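Local structure of sialyltransferase 0160 (Photobacterium damselae, 4R84) at residues Asp160-Asn163 against Ala164-Asn168; Asp143-Pro146 against Ser147-Arg150; Thr474-Glu477 against Glu478-Ser482; Tyr376-Gln379 against Gln380-Val383; Asp301-Ala304 against Asn305-Asp308. The protein probably transfers sialic acid from CMP-sialic acid to galactose-containing acceptor sugars. One frame throughout, in Å; residues are numbered along the deposited sequence.

Interaction 1 of 5, residues Asp160-Asn163 against Ala164-Asn168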
loop_
_atom_site.group_PDB
_atom_site.type_symbol
_atom_site.label_atom_id
_atom_site.label_comp_id
_atom_site.label_asym_id
_atom_site.label_seq_id
_atom_site.Cartn_x
_atom_site.Cartn_y
_atom_site.Cartn_z
ATOM N N ASP A 160 11.430 -13.096 0.856
ATOM C CA ASP A 160 12.646 -13.892 1.046
ATOM C C ASP A 160 13.786 -13.324 0.194
ATOM O O ASP A 160 13.583 -12.402 -0.589
ATOM C CB ASP A 160 12.408 -15.381 0.732
ATOM C CG ASP A 160 12.109 -15.654 -0.739
ATOM O OD1 ASP A 160 12.439 -14.819 -1.605
ATOM O OD2 ASP A 160 11.565 -16.740 -1.033
ATOM N N ALA A 161 14.986 -13.875 0.346
ATOM C CA ALA A 161 16.176 -13.292 -0.279
ATOM C C ALA A 161 16.052 -13.237 -1.796
ATOM O O ALA A 161 16.386 -12.234 -2.429
ATOM C CB ALA A 161 17.409 -14.077 0.121
ATOM N N ASP A 162 15.544 -14.314 -2.376
ATOM C CA ASP A 162 15.366 -14.390 -3.817
ATOM C C ASP A 162 14.360 -13.368 -4.373
ATOM O O ASP A 162 14.622 -12.705 -5.372
ATOM C CB ASP A 162 14.921 -15.797 -4.189
ATOM C CG ASP A 162 15.558 -16.282 -5.458
ATOM O OD1 ASP A 162 16.798 -16.150 -5.592
ATOM O OD2 ASP A 162 14.812 -16.779 -6.321
ATOM N N ASN A 163 13.186 -13.277 -3.752
ATOM C CA ASN A 163 12.194 -12.311 -4.196
ATOM C C ASN A 163 12.669 -10.875 -3.964
ATOM O O ASN A 163 12.373 -9.975 -4.756
ATOM C CB ASN A 163 10.849 -12.549 -3.499
ATOM C CG ASN A 163 10.198 -13.842 -3.940
ATOM O OD1 ASN A 163 10.446 -14.315 -5.046
ATOM N ND2 ASN A 163 9.354 -14.414 -3.085
ATOM N N ALA A 164 13.406 -10.672 -2.881
ATOM C CA ALA A 164 13.955 -9.365 -2.570
ATOM C C ALA A 164 14.893 -8.904 -3.685
ATOM O O ALA A 164 14.843 -7.747 -4.119
ATOM C CB ALA A 164 14.674 -9.392 -1.211
ATOM N N ASN A 165 15.730 -9.816 -4.166
ATOM C CA ASN A 165 16.642 -9.487 -5.253
ATOM C C ASN A 165 15.878 -9.175 -6.542
ATOM O O ASN A 165 16.267 -8.275 -7.302
ATOM C CB ASN A 165 17.637 -10.629 -5.465
ATOM C CG ASN A 165 18.678 -10.701 -4.358
ATOM O OD1 ASN A 165 18.919 -9.718 -3.654
ATOM N ND2 ASN A 165 19.277 -11.876 -4.178
ATOM N N LYS A 166 14.775 -9.882 -6.765
ATOM C CA LYS A 166 13.928 -9.643 -7.929
ATOM C C LYS A 166 13.381 -8.225 -7.951
ATOM O O LYS A 166 13.120 -7.675 -9.018
ATOM C CB LYS A 166 12.733 -10.616 -7.957
ATOM C CG LYS A 166 13.064 -12.092 -8.155
ATOM C CD LYS A 166 11.775 -12.913 -8.250
ATOM C CE LYS A 166 12.038 -14.411 -8.295
ATOM N NZ LYS A 166 12.708 -14.855 -9.559
ATOM N N LEU A 167 13.223 -7.630 -6.771
ATOM C CA LEU A 167 12.529 -6.356 -6.661
ATOM C C LEU A 167 13.420 -5.214 -6.175
ATOM O O LEU A 167 12.922 -4.131 -5.867
ATOM C CB LEU A 167 11.305 -6.510 -5.730
ATOM C CG LEU A 167 10.193 -7.443 -6.241
ATOM C CD1 LEU A 167 9.134 -7.676 -5.161
ATOM C CD2 LEU A 167 9.538 -6.841 -7.466
ATOM N N ASN A 168 14.732 -5.450 -6.147
ATOM C CA ASN A 168 15.704 -4.457 -5.667
ATOM C C ASN A 168 15.360 -3.985 -4.250
ATOM O O ASN A 168 15.446 -2.799 -3.908
ATOM C CB ASN A 168 15.774 -3.275 -6.639
ATOM C CG ASN A 168 16.464 -3.646 -7.949
ATOM O OD1 ASN A 168 17.105 -4.688 -8.043
ATOM N ND2 ASN A 168 16.332 -2.793 -8.957
HETATM O O HOH W 1 15.370 -15.307 -9.046
HETATM O O HOH W 2 18.783 -14.236 -5.447
#

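Interaction 2 of 5, residues Asp143-Pro146 against Ser147-Arg150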
loop_
_atom_site.group_PDB
_atom_site.type_symbol
_atom_site.label_atom_id
_atom_site.label_comp_id
_atom_site.label_asym_id
_atom_site.label_seq_id
_atom_site.Cartn_x
_atom_site.Cartn_y
_atom_site.Cartn_z
ATOM N N ASP A 143 9.532 -2.525 -12.609
ATOM C CA ASP A 143 9.514 -2.475 -14.064
ATOM C C ASP A 143 9.631 -1.054 -14.569
ATOM O O ASP A 143 10.340 -0.804 -15.544
ATOM C CB ASP A 143 8.248 -3.123 -14.631
ATOM C CG ASP A 143 8.380 -4.625 -14.774
ATOM O OD1 ASP A 143 9.220 -5.228 -14.064
ATOM O OD2 ASP A 143 7.675 -5.196 -15.635
ATOM N N GLU A 144 8.945 -0.122 -13.919
ATOM C CA GLU A 144 8.953 1.255 -14.396
ATOM C C GLU A 144 10.240 1.992 -14.028
ATOM O O GLU A 144 10.726 2.814 -14.805
ATOM C CB GLU A 144 7.752 2.025 -13.857
ATOM C CG GLU A 144 7.575 3.397 -14.507
ATOM C CD GLU A 144 6.317 4.121 -14.052
ATOM O OE1 GLU A 144 5.593 3.589 -13.182
ATOM O OE2 GLU A 144 6.047 5.228 -14.571
ATOM N N TYR A 145 10.803 1.670 -12.864
ATOM C CA TYR A 145 12.005 2.351 -12.358
ATOM C C TYR A 145 13.053 1.330 -11.930
ATOM O O TYR A 145 13.326 1.134 -10.737
ATOM C CB TYR A 145 11.646 3.282 -11.195
ATOM C CG TYR A 145 10.673 4.358 -11.584
ATOM C CD1 TYR A 145 11.101 5.482 -12.278
ATOM C CD2 TYR A 145 9.316 4.244 -11.283
ATOM C CE1 TYR A 145 10.207 6.475 -12.654
ATOM C CE2 TYR A 145 8.412 5.234 -11.656
ATOM C CZ TYR A 145 8.867 6.346 -12.341
ATOM O OH TYR A 145 7.983 7.335 -12.716
ATOM N N PRO A 146 13.670 0.674 -12.914
ATOM C CA PRO A 146 14.528 -0.463 -12.591
ATOM C C PRO A 146 15.813 -0.093 -11.855
ATOM O O PRO A 146 16.482 -0.985 -11.339
ATOM C CB PRO A 146 14.849 -1.061 -13.974
ATOM C CG PRO A 146 14.621 0.028 -14.926
ATOM C CD PRO A 146 13.541 0.886 -14.369
ATOM N N SER A 147 16.150 1.194 -11.802
ATOM C CA SER A 147 17.362 1.620 -11.100
ATOM C C SER A 147 17.126 1.875 -9.605
ATOM O O SER A 147 18.075 1.896 -8.822
ATOM C CB SER A 147 17.943 2.881 -11.752
ATOM O OG SER A 147 18.293 2.642 -13.108
ATOM N N ASN A 148 15.870 2.071 -9.207
ATOM C CA ASN A 148 15.576 2.463 -7.824
ATOM C C ASN A 148 15.882 1.372 -6.809
ATOM O O ASN A 148 15.505 0.218 -7.003
ATOM C CB ASN A 148 14.105 2.865 -7.668
ATOM C CG ASN A 148 13.779 4.165 -8.377
ATOM O OD1 ASN A 148 14.575 4.668 -9.174
ATOM N ND2 ASN A 148 12.618 4.714 -8.094
ATOM N N GLN A 149 16.560 1.755 -5.727
ATOM C CA GLN A 149 16.762 0.883 -4.582
ATOM C C GLN A 149 15.571 1.034 -3.625
ATOM O O GLN A 149 14.987 2.110 -3.515
ATOM C CB GLN A 149 18.068 1.237 -3.871
ATOM C CG GLN A 149 18.401 0.347 -2.695
ATOM C CD GLN A 149 18.587 -1.094 -3.097
ATOM O OE1 GLN A 149 19.153 -1.393 -4.162
ATOM N NE2 GLN A 149 18.093 -2.008 -2.257
ATOM N N ARG A 150 15.221 -0.058 -2.954
ATOM C CA ARG A 150 14.089 -0.075 -2.033
ATOM C C ARG A 150 14.540 -0.620 -0.699
ATOM O O ARG A 150 15.197 -1.658 -0.647
ATOM C CB ARG A 150 12.940 -0.933 -2.580
ATOM C CG ARG A 150 12.501 -0.518 -3.986
ATOM C CD ARG A 150 11.257 -1.244 -4.558
ATOM N NE ARG A 150 10.923 -0.472 -5.747
ATOM C CZ ARG A 150 11.470 -0.644 -6.949
ATOM N NH1 ARG A 150 12.254 -1.686 -7.210
ATOM N NH2 ARG A 150 11.167 0.201 -7.912
HETATM O O HOH W 3 14.213 -0.931 -9.007
#

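Interaction 3 of 5, residues Thr474-Glu477 against Glu478-Ser482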
loop_
_atom_site.group_PDB
_atom_site.type_symbol
_atom_site.label_atom_id
_atom_site.label_comp_id
_atom_site.label_asym_id
_atom_site.label_seq_id
_atom_site.Cartn_x
_atom_site.Cartn_y
_atom_site.Cartn_z
ATOM N N THR A 474 -19.973 -5.513 26.545
ATOM C CA THR A 474 -20.384 -6.693 27.296
ATOM C C THR A 474 -21.816 -7.156 26.993
ATOM O O THR A 474 -22.272 -8.148 27.560
ATOM C CB THR A 474 -20.212 -6.459 28.826
ATOM O OG1 THR A 474 -20.965 -5.306 29.226
ATOM C CG2 THR A 474 -18.749 -6.184 29.157
ATOM N N ASP A 475 -22.498 -6.480 26.062
ATOM C CA ASP A 475 -23.758 -6.990 25.510
ATOM C C ASP A 475 -24.029 -6.335 24.156
ATOM O O ASP A 475 -23.259 -5.475 23.727
ATOM C CB ASP A 475 -24.945 -6.773 26.474
ATOM C CG ASP A 475 -25.260 -5.302 26.739
ATOM O OD1 ASP A 475 -24.824 -4.416 25.968
ATOM O OD2 ASP A 475 -25.986 -5.028 27.725
ATOM N N ARG A 476 -25.111 -6.733 23.490
ATOM C CA ARG A 476 -25.381 -6.248 22.137
ATOM C C ARG A 476 -25.646 -4.750 22.106
ATOM O O ARG A 476 -25.216 -4.059 21.182
ATOM C CB ARG A 476 -26.566 -6.989 21.509
ATOM C CG ARG A 476 -26.845 -6.564 20.088
ATOM C CD ARG A 476 -27.782 -7.506 19.385
ATOM N NE ARG A 476 -27.973 -7.128 17.991
ATOM C CZ ARG A 476 -28.943 -6.346 17.537
ATOM N NH1 ARG A 476 -29.864 -5.870 18.364
ATOM N NH2 ARG A 476 -29.008 -6.059 16.241
ATOM N N GLU A 477 -26.349 -4.238 23.109
ATOM C CA GLU A 477 -26.599 -2.797 23.156
ATOM C C GLU A 477 -25.296 -2.004 23.194
ATOM O O GLU A 477 -25.147 -0.989 22.502
ATOM C CB GLU A 477 -27.473 -2.441 24.360
ATOM C CG GLU A 477 -28.937 -2.787 24.155
ATOM C CD GLU A 477 -29.505 -2.173 22.887
ATOM O OE1 GLU A 477 -29.335 -0.947 22.684
ATOM O OE2 GLU A 477 -30.113 -2.918 22.086
ATOM N N GLU A 478 -24.342 -2.484 23.981
ATOM C CA GLU A 478 -23.053 -1.819 24.046
ATOM C C GLU A 478 -22.293 -1.956 22.728
ATOM O O GLU A 478 -21.585 -1.041 22.333
ATOM C CB GLU A 478 -22.237 -2.363 25.226
ATOM C CG GLU A 478 -22.814 -1.881 26.564
ATOM C CD GLU A 478 -22.160 -2.506 27.781
ATOM O OE1 GLU A 478 -21.153 -3.228 27.622
ATOM O OE2 GLU A 478 -22.662 -2.269 28.903
ATOM N N ALA A 479 -22.465 -3.074 22.029
ATOM C CA ALA A 479 -21.835 -3.213 20.712
ATOM C C ALA A 479 -22.410 -2.186 19.741
ATOM O O ALA A 479 -21.660 -1.503 19.044
ATOM C CB ALA A 479 -22.015 -4.611 20.164
ATOM N N LEU A 480 -23.736 -2.071 19.707
ATOM C CA LEU A 480 -24.384 -1.166 18.760
ATOM C C LEU A 480 -23.937 0.279 18.957
ATOM O O LEU A 480 -23.838 1.033 17.995
ATOM C CB LEU A 480 -25.905 -1.255 18.876
ATOM C CG LEU A 480 -26.533 -2.521 18.299
ATOM C CD1 LEU A 480 -27.996 -2.611 18.688
ATOM C CD2 LEU A 480 -26.386 -2.508 16.785
ATOM N N LYS A 481 -23.663 0.662 20.200
ATOM C CA LYS A 481 -23.308 2.046 20.500
ATOM C C LYS A 481 -21.804 2.320 20.362
ATOM O O LYS A 481 -21.360 3.466 20.461
ATOM C CB LYS A 481 -23.768 2.423 21.909
ATOM C CG LYS A 481 -25.280 2.403 22.128
ATOM C CD LYS A 481 -25.615 2.751 23.580
ATOM C CE LYS A 481 -27.119 2.704 23.868
ATOM N NZ LYS A 481 -27.595 1.351 24.279
ATOM N N SER A 482 -21.017 1.276 20.142
ATOM C CA SER A 482 -19.570 1.449 20.039
ATOM C C SER A 482 -19.194 2.269 18.806
ATOM O O SER A 482 -19.887 2.219 17.790
ATOM C CB SER A 482 -18.857 0.097 20.000
ATOM O OG SER A 482 -19.084 -0.577 18.775
#

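Interaction 4 of 5, residues Tyr376-Gln379 against Gln380-Val383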
loop_
_atom_site.group_PDB
_atom_site.type_symbol
_atom_site.label_atom_id
_atom_site.label_comp_id
_atom_site.label_asym_id
_atom_site.label_seq_id
_atom_site.Cartn_x
_atom_site.Cartn_y
_atom_site.Cartn_z
ATOM N N TYR A 376 -13.690 -20.686 23.864
ATOM C CA TYR A 376 -13.711 -19.691 22.800
ATOM C C TYR A 376 -13.885 -20.356 21.456
ATOM O O TYR A 376 -14.567 -19.813 20.590
ATOM C CB TYR A 376 -12.440 -18.812 22.844
ATOM C CG TYR A 376 -12.474 -17.992 24.113
ATOM C CD1 TYR A 376 -13.358 -16.929 24.246
ATOM C CD2 TYR A 376 -11.678 -18.325 25.207
ATOM C CE1 TYR A 376 -13.435 -16.198 25.433
ATOM C CE2 TYR A 376 -11.742 -17.594 26.389
ATOM C CZ TYR A 376 -12.620 -16.548 26.500
ATOM O OH TYR A 376 -12.683 -15.842 27.681
ATOM N N ALA A 377 -13.303 -21.541 21.288
ATOM C CA ALA A 377 -13.510 -22.311 20.060
ATOM C C ALA A 377 -14.963 -22.757 19.958
ATOM O O ALA A 377 -15.566 -22.696 18.890
ATOM C CB ALA A 377 -12.582 -23.519 20.016
ATOM N N GLN A 378 -15.531 -23.192 21.080
ATOM C CA GLN A 378 -16.902 -23.691 21.062
ATOM C C GLN A 378 -17.914 -22.595 20.729
ATOM O O GLN A 378 -18.900 -22.851 20.035
ATOM C CB GLN A 378 -17.259 -24.352 22.399
ATOM C CG GLN A 378 -18.687 -24.928 22.460
ATOM C CD GLN A 378 -18.969 -25.959 21.368
ATOM O OE1 GLN A 378 -18.169 -26.865 21.130
ATOM N NE2 GLN A 378 -20.122 -25.836 20.715
ATOM N N GLN A 379 -17.682 -21.378 21.213
ATOM C CA GLN A 379 -18.595 -20.293 20.906
ATOM C C GLN A 379 -18.622 -20.009 19.414
ATOM O O GLN A 379 -19.676 -19.712 18.847
ATOM C CB GLN A 379 -18.226 -19.026 21.667
ATOM C CG GLN A 379 -18.323 -19.169 23.177
ATOM C CD GLN A 379 -19.579 -19.920 23.596
ATOM O OE1 GLN A 379 -20.685 -19.422 23.449
ATOM N NE2 GLN A 379 -19.397 -21.112 24.168
ATOM N N GLN A 380 -17.463 -20.128 18.769
ATOM C CA GLN A 380 -17.384 -19.862 17.340
ATOM C C GLN A 380 -18.059 -20.982 16.564
ATOM O O GLN A 380 -18.745 -20.725 15.572
ATOM C CB GLN A 380 -15.935 -19.664 16.920
ATOM C CG GLN A 380 -15.303 -18.471 17.662
ATOM C CD GLN A 380 -13.874 -18.191 17.230
ATOM O OE1 GLN A 380 -13.612 -17.868 16.071
ATOM N NE2 GLN A 380 -12.945 -18.331 18.159
ATOM N N VAL A 381 -17.900 -22.217 17.037
ATOM C CA VAL A 381 -18.634 -23.340 16.459
ATOM C C VAL A 381 -20.137 -23.094 16.585
ATOM O O VAL A 381 -20.902 -23.318 15.639
ATOM C CB VAL A 381 -18.254 -24.677 17.129
ATOM C CG1 VAL A 381 -19.164 -25.790 16.639
ATOM C CG2 VAL A 381 -16.805 -25.023 16.797
ATOM N N ASN A 382 -20.564 -22.584 17.737
ATOM C CA ASN A 382 -21.979 -22.264 17.933
ATOM C C ASN A 382 -22.431 -21.218 16.919
ATOM O O ASN A 382 -23.524 -21.324 16.363
ATOM C CB ASN A 382 -22.239 -21.758 19.349
ATOM C CG ASN A 382 -22.023 -22.828 20.404
ATOM O OD1 ASN A 382 -21.903 -24.014 20.093
ATOM N ND2 ASN A 382 -21.983 -22.409 21.668
ATOM N N VAL A 383 -21.594 -20.208 16.668
ATOM C CA VAL A 383 -21.937 -19.196 15.669
ATOM C C VAL A 383 -22.138 -19.821 14.281
ATOM O O VAL A 383 -23.097 -19.507 13.579
ATOM C CB VAL A 383 -20.865 -18.071 15.570
ATOM C CG1 VAL A 383 -21.223 -17.108 14.441
ATOM C CG2 VAL A 383 -20.777 -17.313 16.879
#

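Interaction 5 of 5, residues Asp301-Ala304 against Asn305-Asp308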
loop_
_atom_site.group_PDB
_atom_site.type_symbol
_atom_site.label_atom_id
_atom_site.label_comp_id
_atom_site.label_asym_id
_atom_site.label_seq_id
_atom_site.Cartn_x
_atom_site.Cartn_y
_atom_site.Cartn_z
ATOM N N ASP A 301 -17.175 12.152 3.045
ATOM C CA ASP A 301 -18.396 12.678 2.422
ATOM C C ASP A 301 -19.626 12.394 3.275
ATOM O O ASP A 301 -20.419 13.296 3.555
ATOM C CB ASP A 301 -18.616 12.070 1.031
ATOM C CG ASP A 301 -17.532 12.447 0.039
ATOM O OD1 ASP A 301 -17.074 13.607 0.069
ATOM O OD2 ASP A 301 -17.144 11.578 -0.772
ATOM N N VAL A 302 -19.804 11.130 3.654
ATOM C CA VAL A 302 -21.049 10.719 4.326
ATOM C C VAL A 302 -21.134 11.215 5.766
ATOM O O VAL A 302 -22.226 11.389 6.301
ATOM C CB VAL A 302 -21.242 9.183 4.318
ATOM C CG1 VAL A 302 -21.312 8.667 2.886
ATOM C CG2 VAL A 302 -20.134 8.481 5.091
ATOM N N GLU A 303 -19.994 11.452 6.397
ATOM C CA GLU A 303 -19.996 11.997 7.747
ATOM C C GLU A 303 -19.877 13.514 7.708
ATOM O O GLU A 303 -18.805 14.060 7.467
ATOM C CB GLU A 303 -18.880 11.363 8.586
ATOM C CG GLU A 303 -18.730 11.987 9.947
ATOM C CD GLU A 303 -20.048 12.011 10.710
ATOM O OE1 GLU A 303 -20.581 10.933 11.037
ATOM O OE2 GLU A 303 -20.554 13.124 10.972
ATOM N N ALA A 304 -20.991 14.200 7.959
ATOM C CA ALA A 304 -21.049 15.638 7.715
ATOM C C ALA A 304 -20.046 16.422 8.546
ATOM O O ALA A 304 -19.562 17.464 8.101
ATOM C CB ALA A 304 -22.454 16.161 7.966
ATOM N N ASN A 305 -19.703 15.917 9.732
ATOM C CA ASN A 305 -18.744 16.622 10.580
ATOM C C ASN A 305 -17.290 16.414 10.141
ATOM O O ASN A 305 -16.372 16.861 10.826
ATOM C CB ASN A 305 -18.889 16.192 12.036
ATOM C CG ASN A 305 -20.100 16.827 12.709
ATOM O OD1 ASN A 305 -20.420 17.985 12.462
ATOM N ND2 ASN A 305 -20.775 16.065 13.559
ATOM N N LEU A 306 -17.093 15.743 9.012
ATOM C CA LEU A 306 -15.751 15.575 8.453
ATOM C C LEU A 306 -15.593 16.305 7.124
ATOM O O LEU A 306 -14.551 16.197 6.467
ATOM C CB LEU A 306 -15.419 14.090 8.255
ATOM C CG LEU A 306 -15.171 13.281 9.532
ATOM C CD1 LEU A 306 -14.865 11.833 9.187
ATOM C CD2 LEU A 306 -14.061 13.868 10.411
ATOM N N HIS A 307 -16.623 17.041 6.719
ATOM C CA HIS A 307 -16.545 17.823 5.490
ATOM C C HIS A 307 -15.414 18.844 5.572
ATOM O O HIS A 307 -14.768 19.152 4.567
ATOM C CB HIS A 307 -17.873 18.525 5.217
ATOM C CG HIS A 307 -18.941 17.606 4.716
ATOM N ND1 HIS A 307 -20.215 18.039 4.416
ATOM C CD2 HIS A 307 -18.931 16.272 4.484
ATOM C CE1 HIS A 307 -20.940 17.013 4.005
ATOM N NE2 HIS A 307 -20.184 15.929 4.037
ATOM N N ASP A 308 -15.172 19.367 6.774
ATOM C CA ASP A 308 -14.113 20.350 6.954
ATOM C C ASP A 308 -12.734 19.698 6.779
ATOM O O ASP A 308 -11.816 20.319 6.227
ATOM C CB ASP A 308 -14.236 21.042 8.317
ATOM C CG ASP A 308 -14.250 20.071 9.490
ATOM O OD1 ASP A 308 -14.262 18.835 9.275
ATOM O OD2 ASP A 308 -14.286 20.560 10.642
HETATM O O HOH W 4 -17.434 19.596 8.898
#

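Interaction 1 of 5, residues Asp160-Asn163 against Ala164-Asn168
Helix 161-166 begins at D160, whose backbone O accepts from A164 N at 2.9 Å. D160 is also the N-cap. Its OD1 takes the N-H of N163 at 2.7 Å, and the bond is almost straight at 173°. A chi1 of 67° turns the carboxylate back over the first turn, where it meets this amide. A negative group at this helix end would probably also suit the helix dipole. N165 N to A161 O and K166 N to D162 O continue the backbone ladder. The last rung, L167 N to N163 O, is weak, and L167 is the first residue to leave helical geometry. The helix is the crossover of a beta-alpha-beta unit between parallel strands 149-154 and 169-175, part of a Rossmann-like sheet. Its inner side meets helices 129-144 and 330-340. There the amide of N163 gives its ND2 proton to D338, and L167 packs on L335, I339 and I138. The outer side is polar. D162 reaches two neighbours through water. One water donates to D162 OD2 and accepts from K166 NZ at 2.7 Å. Another donates to D162 OD1 at 2.8 Å and accepts from N165 ND2 at 2.7 Å. K166 NZ itself stays 4.3 Å from D162 OD2, so the opposite charges are bridged by solvent and form no direct salt bridge. The lysine chain runs extended as far as CE and bends only at chi4 (-68°). On its way K166 CE passes N163 OD1 at 3.6 Å.

Interaction 2 of 5, residues Asp143-Pro146 against Ser147-Arg150
The Y145 ring and the N148 amide lie side by side and point the same way, their planes only 17° apart. The amide rests against the root of the ring. N148 ND2 is 3.6 Å from Y145 CB and 4.0 Å from Y145 CG. E144 CG lies over one face of the same ring, 3.5 Å above its plane and offset toward the rim. The backbone here forms a type I beta turn from Y145 to N148. It takes the chain from the end of helix 129-144 into strand 149-154, within a beta-alpha-beta unit. N148 N closes the turn on Y145 O at 3.1 Å. The bond is fairly straight at 159°, but the donor sits 50° out of the carbonyl plane. P146 and S147 form the corner. A water lies inside the bend. It donates to Y145 O at 2.8 Å and to N148 O at 2.6 Å, and accepts from R150 NH1 at 2.8 Å. R150 stretches from the strand toward the turn with its chain extended from CG to NE. The carboxylate of E121 takes NE of R150 in a salt bridge and ND2 of N148 in a hydrogen bond. The positive charge of R150 is thus probably balanced by E121, while the water carries its grip on to two turn carbonyls.

Interaction 3 of 5, residues Thr474-Glu477 against Glu478-Ser482
Hydrogen bonds from T474 converge on the E478 carboxylate. T474 OG1 donates to E478 OE1 at 2.6 Å, and T474 N reaches the same oxygen at 2.8 Å. Both donors come from one face of the carboxylate plane, the hydroxyl on the syn side and the amide on the anti side. A chi1 of 57° sets OG1 on the same side as the amide, so one oxygen can take both. Capping comes next. D475 is the N-cap of helix 476-481, and its OD1 accepts from E478 N at 2.8 Å. That oxygen also lies 4.2 Å from E478 OE1, a pairing of like charges that the donors around them probably ease. At the far end S482 OG donates to A479 O at 2.8 Å. S482 is the N-cap of helix 483-490, through a weak bond with V485 N. The short helix lies in the chain between strand 462-468 and helix 483-490. One salt bridge runs along the surface, from K481 NZ to E477 OE1 at 3.3 Å; its hydrogen bond is weak. In the packing, L480 CD1 sits over one face of the R476 guanidinium, 3.8 Å from NH1 of R476. NE of R476 bonds to V499 O, and L480 also meets V499.

Interaction 4 of 5, residues Tyr376-Gln379 against Gln380-Val383
Q378 NE2 donates to N382 OD1 at 2.6 Å, a short side-chain bond one helical turn along. It is bent, with an angle of 138° at the hydrogen. The two side chains cross at about a right angle and their amide planes are 55° apart. The CG of Q378 leaves opposite the backbone N, and the chain folds back at chi2 (57°). A second glutamine adds a side-chain bond to a carbonyl that its own backbone N reaches only weakly. Q380 NE2 reaches Y376 O at 3.3 Å from well above the carbonyl plane, with the oxygen close to the plane of its own amide. The weak bond from Q380 N to Y376 O is 3.4 Å long. The other end of this amide is also used, because Q380 OE1 accepts from T364 N. The ladder runs on through V381 N to A377 O, N382 N to Q378 O and V383 N to Q379 O. The amides of Q379 and N382 stand almost perpendicular, with Q379 OE1 3.7 Å from N382 ND2. Further out, A377 and Q380 pack on I413 in helix 412-419. V383 meets F464, V466 and W502, and Y376 makes an edge-to-face stack with W367. Helix 373-388 is the crossover between parallel strands 358-362 and 401-405. This is one of the two Rossmann-like domains of a GT-B fold, and the Q380 side chain lies about 7 Å from the bound CMP-3-fluoro-Neu5Ac.

Interaction 5 of 5, residues Asp301-Ala304 against Asn305-Asp308
H307 swings its ring back over A304 because chi1 is -75°, which sets CG beside its own backbone N. NE2 then points at the end of the preceding helix and donates to D301 O at 2.7 Å. The oxygen lies in the ring plane, so the proton on NE2 is well aimed. A304 CA makes a CH-pi contact over the ring face, 3.8 Å from the centroid of H307 and 11° off the ring normal. The E303 chain is bent at chi2 (53°), which brings OE2 to N305 N. OE2 of E303 uses its anti lone pair to accept from N305 N at 3.2 Å. The whole segment is the link between helices 299-302 and 307-313, which lie in the chain between neighbouring parallel strands 290-294 and 317-319. A short 3-10 turn makes the link. L306 N donates to E303 O at 2.9 Å and H307 N to A304 O at 3.3 Å. A water then donates to A304 O and accepts from D308 N. L306 CG also packs against E303 CG at 3.8 Å. The flanking charges are matched elsewhere: D301 forms a salt bridge with R310, and D308 with K252.

How the interactions relate
All five are local contacts, and along the chain they follow in series as 2, 1, 5, 4, 3. None nests in or crosses another. Interaction 2 turns the end of helix 129-144 into strand 149-154. Interaction 1 spans the next crossover helix, from its cap to its exit, and the two touch where N168 O probably bonds to R150 N. Interaction 5 bridges two helices on the far side of the chain's centre from both. Interactions 4 and 3 belong to the later part of the chain: 4 lies in the crossover helix of the four-stranded parallel sheet, and 3 makes a short helix after strand 462-468. Their centres are about 20 Å apart, without touching.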